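Local coordinates for gdp-l-fucose synthetase (Naegleria fowleri, PDB 6AQZ) that makes GDP-L-fucose with NADPH as reductant, as an NADP-binding short-chain dehydrogenase/reductase of the epimerase/dehydratase family, at the NADP nicotinamide-adenine-dinucleotide phosphate site. Coordinates in Å, arbitrary orientation; residue numbers count along the deposited sequence, not the author numbering.

The NADP nicotinamide-adenine-dinucleotide phosphate site. Residues 31, 33-36, 57-58, 61-63, 84-86, 108, 127-129, 158, 162, 190-191, 193, 206, 340. With NAP (NADP nicotinamide-adenine-dinucleotide phosphate), chain B.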
loop_
_atom_site.group_PDB
_atom_site.type_symbol
_atom_site.label_atom_id
_atom_site.label_comp_id
_atom_site.label_asym_id
_atom_site.label_seq_id
_atom_site.Cartn_x
_atom_site.Cartn_y
_atom_site.Cartn_z
ATOM N N GLY A 31 12.032 17.641 -2.973
ATOM C CA GLY A 31 12.195 17.469 -4.409
ATOM C C GLY A 31 12.170 18.778 -5.174
ATOM O O GLY A 31 11.730 18.819 -6.331
ATOM N N THR A 33 14.582 20.494 -6.485
ATOM C CA THR A 33 15.628 20.654 -7.489
ATOM C C THR A 33 15.320 19.926 -8.794
ATOM O O THR A 33 16.063 20.098 -9.770
ATOM C CB THR A 33 17.007 20.184 -6.962
ATOM O OG1 THR A 33 16.964 18.794 -6.614
ATOM C CG2 THR A 33 17.440 21.005 -5.732
ATOM N N GLY A 34 14.236 19.145 -8.849
ATOM C CA GLY A 34 13.860 18.434 -10.057
ATOM C C GLY A 34 13.010 19.289 -10.977
ATOM O O GLY A 34 12.785 20.476 -10.742
ATOM N N LEU A 35 12.443 18.633 -11.990
ATOM C CA LEU A 35 11.644 19.345 -12.986
ATOM C C LEU A 35 10.523 20.192 -12.358
ATOM O O LEU A 35 10.503 21.427 -12.488
ATOM C CB LEU A 35 11.063 18.325 -13.968
ATOM C CG LEU A 35 10.024 18.878 -14.931
ATOM C CD1 LEU A 35 10.701 19.899 -15.871
ATOM C CD2 LEU A 35 9.376 17.789 -15.729
ATOM N N PHE A 36 9.604 19.547 -11.627
ATOM C CA PHE A 36 8.451 20.249 -11.061
ATOM C C PHE A 36 8.909 21.298 -10.054
ATOM O O PHE A 36 8.443 22.448 -10.080
ATOM C CB PHE A 36 7.489 19.225 -10.420
ATOM C CG PHE A 36 6.021 19.668 -10.330
ATOM C CD1 PHE A 36 5.621 20.957 -10.673
ATOM C CD2 PHE A 36 5.056 18.780 -9.889
ATOM C CE1 PHE A 36 4.302 21.344 -10.578
ATOM C CE2 PHE A 36 3.699 19.157 -9.790
ATOM C CZ PHE A 36 3.329 20.440 -10.127
ATOM N N GLY A 57 17.048 19.379 -1.963
ATOM C CA GLY A 57 17.438 18.276 -2.809
ATOM C C GLY A 57 18.051 17.178 -1.963
ATOM O O GLY A 57 18.264 17.340 -0.761
ATOM N N SER A 58 18.373 16.077 -2.633
ATOM C CA SER A 58 18.998 14.958 -1.944
ATOM C C SER A 58 20.318 15.369 -1.287
ATOM O O SER A 58 20.707 14.781 -0.270
ATOM C CB SER A 58 19.216 13.795 -2.913
ATOM O OG SER A 58 19.984 14.212 -4.034
ATOM N N GLY A 61 19.905 16.062 2.284
ATOM C CA GLY A 61 19.588 14.963 3.179
ATOM C C GLY A 61 18.669 13.937 2.540
ATOM O O GLY A 61 17.762 14.300 1.791
ATOM N N ASP A 62 18.917 12.655 2.821
ATOM C CA ASP A 62 18.196 11.522 2.240
ATOM C C ASP A 62 16.860 11.341 2.962
ATOM O O ASP A 62 16.810 10.802 4.072
ATOM C CB ASP A 62 19.083 10.278 2.325
ATOM C CG ASP A 62 18.410 9.005 1.772
ATOM O OD1 ASP A 62 17.289 9.066 1.200
ATOM O OD2 ASP A 62 19.016 7.917 1.936
ATOM N N LEU A 63 15.760 11.759 2.318
ATOM C CA LEU A 63 14.442 11.747 2.963
ATOM C C LEU A 63 13.881 10.337 3.178
ATOM O O LEU A 63 12.805 10.204 3.776
ATOM C CB LEU A 63 13.452 12.591 2.158
ATOM C CG LEU A 63 13.889 14.054 1.925
ATOM C CD1 LEU A 63 12.922 14.774 1.007
ATOM C CD2 LEU A 63 14.038 14.827 3.235
ATOM N N LEU A 84 7.251 17.131 -3.302
ATOM C CA LEU A 84 7.470 16.655 -4.659
ATOM C C LEU A 84 8.504 15.537 -4.743
ATOM O O LEU A 84 8.575 14.859 -5.768
ATOM C CB LEU A 84 7.914 17.817 -5.570
ATOM C CG LEU A 84 7.026 19.082 -5.593
ATOM C CD1 LEU A 84 7.665 20.155 -6.480
ATOM C CD2 LEU A 84 5.600 18.852 -6.030
ATOM N N ALA A 85 9.303 15.327 -3.710
ATOM C CA ALA A 85 10.348 14.322 -3.798
ATOM C C ALA A 85 9.729 12.944 -3.996
ATOM O O ALA A 85 8.687 12.615 -3.411
ATOM C CB ALA A 85 11.198 14.328 -2.525
ATOM N N ALA A 86 10.369 12.155 -4.856
ATOM C CA ALA A 86 9.995 10.773 -5.100
ATOM C C ALA A 86 11.203 10.050 -5.668
ATOM O O ALA A 86 12.087 10.661 -6.269
ATOM C CB ALA A 86 8.822 10.659 -6.072
ATOM N N MET A 108 10.036 7.348 2.260
ATOM C CA MET A 108 10.072 8.792 2.077
ATOM C C MET A 108 8.700 9.415 2.339
ATOM O O MET A 108 8.589 10.439 3.036
ATOM C CB MET A 108 10.636 9.064 0.678
ATOM C CG MET A 108 10.402 10.382 0.030
ATOM S SD MET A 108 11.474 10.718 -1.414
ATOM C CE MET A 108 11.996 9.157 -2.134
ATOM N N CYS A 127 2.298 14.817 -4.307
ATOM C CA CYS A 127 2.175 14.683 -5.746
ATOM C C CYS A 127 1.976 13.219 -6.118
ATOM O O CYS A 127 2.780 12.370 -5.732
ATOM C CB CYS A 127 3.420 15.284 -6.412
ATOM S SG CYS A 127 3.214 15.576 -8.111
ATOM N N LEU A 128 0.897 12.921 -6.842
ATOM C CA LEU A 128 0.640 11.610 -7.424
ATOM C C LEU A 128 0.977 11.657 -8.916
ATOM O O LEU A 128 1.743 12.511 -9.365
ATOM C CB LEU A 128 -0.814 11.169 -7.204
ATOM C CG LEU A 128 -1.405 11.340 -5.809
ATOM C CD1 LEU A 128 -2.818 10.748 -5.714
ATOM C CD2 LEU A 128 -0.511 10.807 -4.741
ATOM N N SER A 129 0.397 10.752 -9.696
ATOM C CA SER A 129 0.685 10.673 -11.121
ATOM C C SER A 129 -0.445 9.915 -11.807
ATOM O O SER A 129 -1.078 9.041 -11.196
ATOM C CB SER A 129 2.035 9.987 -11.364
ATOM O OG SER A 129 1.883 8.780 -12.073
ATOM N N TYR A 158 5.759 1.426 -7.714
ATOM C CA TYR A 158 5.654 2.874 -7.706
ATOM C C TYR A 158 4.191 3.298 -7.589
ATOM O O TYR A 158 3.852 4.178 -6.791
ATOM C CB TYR A 158 6.311 3.420 -8.978
ATOM C CG TYR A 158 6.234 4.901 -9.150
ATOM C CD1 TYR A 158 7.192 5.721 -8.576
ATOM C CD2 TYR A 158 5.224 5.490 -9.905
ATOM C CE1 TYR A 158 7.156 7.090 -8.738
ATOM C CE2 TYR A 158 5.182 6.870 -10.074
ATOM C CZ TYR A 158 6.156 7.659 -9.478
ATOM O OH TYR A 158 6.147 9.020 -9.618
ATOM N N LYS A 162 2.367 5.515 -4.445
ATOM C CA LYS A 162 1.623 6.763 -4.622
ATOM C C LYS A 162 0.220 6.658 -4.025
ATOM O O LYS A 162 -0.260 7.595 -3.368
ATOM C CB LYS A 162 1.553 7.154 -6.105
ATOM C CG LYS A 162 2.845 7.614 -6.691
ATOM C CD LYS A 162 3.416 8.780 -5.923
ATOM C CE LYS A 162 4.431 9.634 -6.752
ATOM N NZ LYS A 162 5.008 10.688 -5.795
ATOM N N PRO A 190 -0.482 15.433 -11.495
ATOM C CA PRO A 190 -0.085 16.008 -12.778
ATOM C C PRO A 190 0.004 14.918 -13.831
ATOM O O PRO A 190 0.220 13.742 -13.539
ATOM C CB PRO A 190 1.275 16.652 -12.485
ATOM C CG PRO A 190 1.806 15.902 -11.315
ATOM C CD PRO A 190 0.622 15.413 -10.519
ATOM N N THR A 191 -0.245 15.323 -15.056
ATOM C CA THR A 191 -0.079 14.483 -16.230
ATOM C C THR A 191 1.388 14.556 -16.678
ATOM O O THR A 191 2.279 14.841 -15.871
ATOM C CB THR A 191 -1.043 14.954 -17.324
ATOM O OG1 THR A 191 -1.233 13.913 -18.282
ATOM C CG2 THR A 191 -0.523 16.265 -18.019
ATOM N N LEU A 193 4.558 15.948 -17.598
ATOM C CA LEU A 193 5.194 17.245 -17.467
ATOM C C LEU A 193 6.381 17.368 -18.422
ATOM O O LEU A 193 7.013 16.373 -18.789
ATOM C CB LEU A 193 5.666 17.474 -16.026
ATOM C CG LEU A 193 4.617 17.451 -14.915
ATOM C CD1 LEU A 193 5.222 17.893 -13.572
ATOM C CD2 LEU A 193 3.377 18.244 -15.281
ATOM N N HIS A 206 11.800 10.834 -19.782
ATOM C CA HIS A 206 10.480 10.822 -20.393
ATOM C C HIS A 206 10.577 11.053 -21.894
ATOM O O HIS A 206 11.576 11.557 -22.412
ATOM C CB HIS A 206 9.580 11.891 -19.774
ATOM C CG HIS A 206 9.361 11.700 -18.308
ATOM N ND1 HIS A 206 9.286 10.447 -17.730
ATOM C CD2 HIS A 206 9.205 12.594 -17.301
ATOM C CE1 HIS A 206 9.105 10.581 -16.428
ATOM N NE2 HIS A 206 9.049 11.871 -16.142
ATOM N N ARG A 340 20.582 17.708 -17.015
ATOM C CA ARG A 340 20.502 16.298 -16.633
ATOM C C ARG A 340 20.403 15.432 -17.879
ATOM O O ARG A 340 19.431 15.519 -18.637
ATOM C CB ARG A 340 19.280 16.092 -15.731
ATOM C CG ARG A 340 19.442 16.706 -14.350
ATOM C CD ARG A 340 18.143 16.794 -13.590
ATOM N NE ARG A 340 17.553 15.497 -13.235
ATOM C CZ ARG A 340 16.253 15.326 -12.964
ATOM N NH1 ARG A 340 15.423 16.365 -13.027
ATOM N NH2 ARG A 340 15.779 14.125 -12.642
HETATM P PA NAP B . 12.616 14.759 -10.834
HETATM O O1A NAP B . 13.211 13.405 -11.075
HETATM O O2A NAP B . 12.727 15.860 -11.856
HETATM O O5B NAP B . 13.145 15.394 -9.404
HETATM C C5B NAP B . 12.702 14.554 -8.396
HETATM C C4B NAP B . 13.140 15.206 -7.057
HETATM O O4B NAP B . 13.124 14.241 -5.975
HETATM C C3B NAP B . 14.587 15.840 -7.157
HETATM O O3B NAP B . 14.639 17.029 -6.416
HETATM C C2B NAP B . 15.423 14.821 -6.370
HETATM O O2B NAP B . 16.442 15.356 -5.693
HETATM C C1B NAP B . 14.339 14.456 -5.268
HETATM N N9A NAP B . 14.693 13.242 -4.541
HETATM C C8A NAP B . 14.696 11.948 -5.019
HETATM N N7A NAP B . 15.068 11.038 -4.090
HETATM C C5A NAP B . 15.329 11.796 -2.960
HETATM C C6A NAP B . 15.754 11.430 -1.686
HETATM N N6A NAP B . 15.978 10.088 -1.379
HETATM N N1A NAP B . 15.924 12.356 -0.711
HETATM C C2A NAP B . 15.664 13.640 -1.099
HETATM N N3A NAP B . 15.264 14.145 -2.285
HETATM C C4A NAP B . 15.093 13.175 -3.215
HETATM O O3 NAP B . 11.025 14.312 -10.603
HETATM P PN NAP B . 9.975 15.399 -11.104
HETATM O O1N NAP B . 10.175 16.745 -10.519
HETATM O O2N NAP B . 9.530 15.185 -12.533
HETATM O O5D NAP B . 8.500 14.906 -10.302
HETATM C C5D NAP B . 8.468 15.252 -8.975
HETATM C C4D NAP B . 7.091 14.822 -8.523
HETATM O O4D NAP B . 6.193 14.993 -9.633
HETATM C C3D NAP B . 7.139 13.248 -8.221
HETATM O O3D NAP B . 6.404 12.976 -7.077
HETATM C C2D NAP B . 6.498 12.633 -9.484
HETATM O O2D NAP B . 5.749 11.505 -9.246
HETATM C C1D NAP B . 5.513 13.769 -9.886
HETATM N N1N NAP B . 5.115 13.627 -11.317
HETATM C C2N NAP B . 5.985 13.932 -12.367
HETATM C C3N NAP B . 5.588 13.751 -13.676
HETATM C C7N NAP B . 6.538 14.071 -14.789
HETATM O O7N NAP B . 6.275 13.844 -15.983
HETATM N N7N NAP B . 7.780 14.639 -14.484
HETATM C C4N NAP B . 4.249 13.230 -14.036
HETATM C C5N NAP B . 3.396 12.918 -12.849
HETATM C C6N NAP B . 3.822 13.118 -11.600
HETATM P P2B NAP B . 18.065 15.471 -6.585
HETATM O O1X NAP B . 17.705 16.496 -7.615
HETATM O O2X NAP B . 18.956 15.934 -5.430
HETATM O O3X NAP B . 18.209 14.050 -7.044
HETATM O O HOH W 1 14.527 16.675 -1.495
#
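NADP lies largely buried in the Rossmann cleft of this oxidoreductase, its pyrophosphate over the glycine-rich loop GTGLFG. At the start of helix 35-46, Leu35 N gives a nearly straight hydrogen bond to O2A (2.8 Å, 168° at H) and Phe36 N serves O1N on the other phosphate, so the helix dipole probably steadies this charge. Arg340, bent at chi3 (66°), meets the same O2A at the in-plane edge of its guanidinium, with NH1 in a salt bridge of 3.0 Å.

The 2'-phosphate, which marks NADP from NAD, is held from two sides. Thr33 OG1, in the crowded position between backbone N and carbonyl carbon, donates a hydrogen bond to phosphate O1X and shares another with O3B, the 3'-hydroxyl of the adenosine ribose. Ser58 sends N and OG to O2X, while its CB sits over the pyrimidine face of the adenine. That base is read along its rim: Leu63 N donates to N1A, and the amine N6A reaches Asp62 OD1 from above the carboxylate plane.

Tyr158 and Lys162 are the YxxxK pair of the family, Tyr158 being the expected catalytic acid; the nicotinamide ribose hydroxyl O2D donates to its OH. Along Lys162, CB is remote from the cofactor, CG lies over the rim of one Tyr158 face, and a bend at chi2 (-57°) carries the chain on through CD to CE, 3.4 Å from the same O2D. The tip NZ donates to O3D of that nicotinamide ribose and to Cys127 O (2.8 Å); its charge may lower the tyrosine pKa. Pro190 CG packs against the nicotinamide at C6N, and Leu193 N holds the carboxamide oxygen O7N at 3.2 Å.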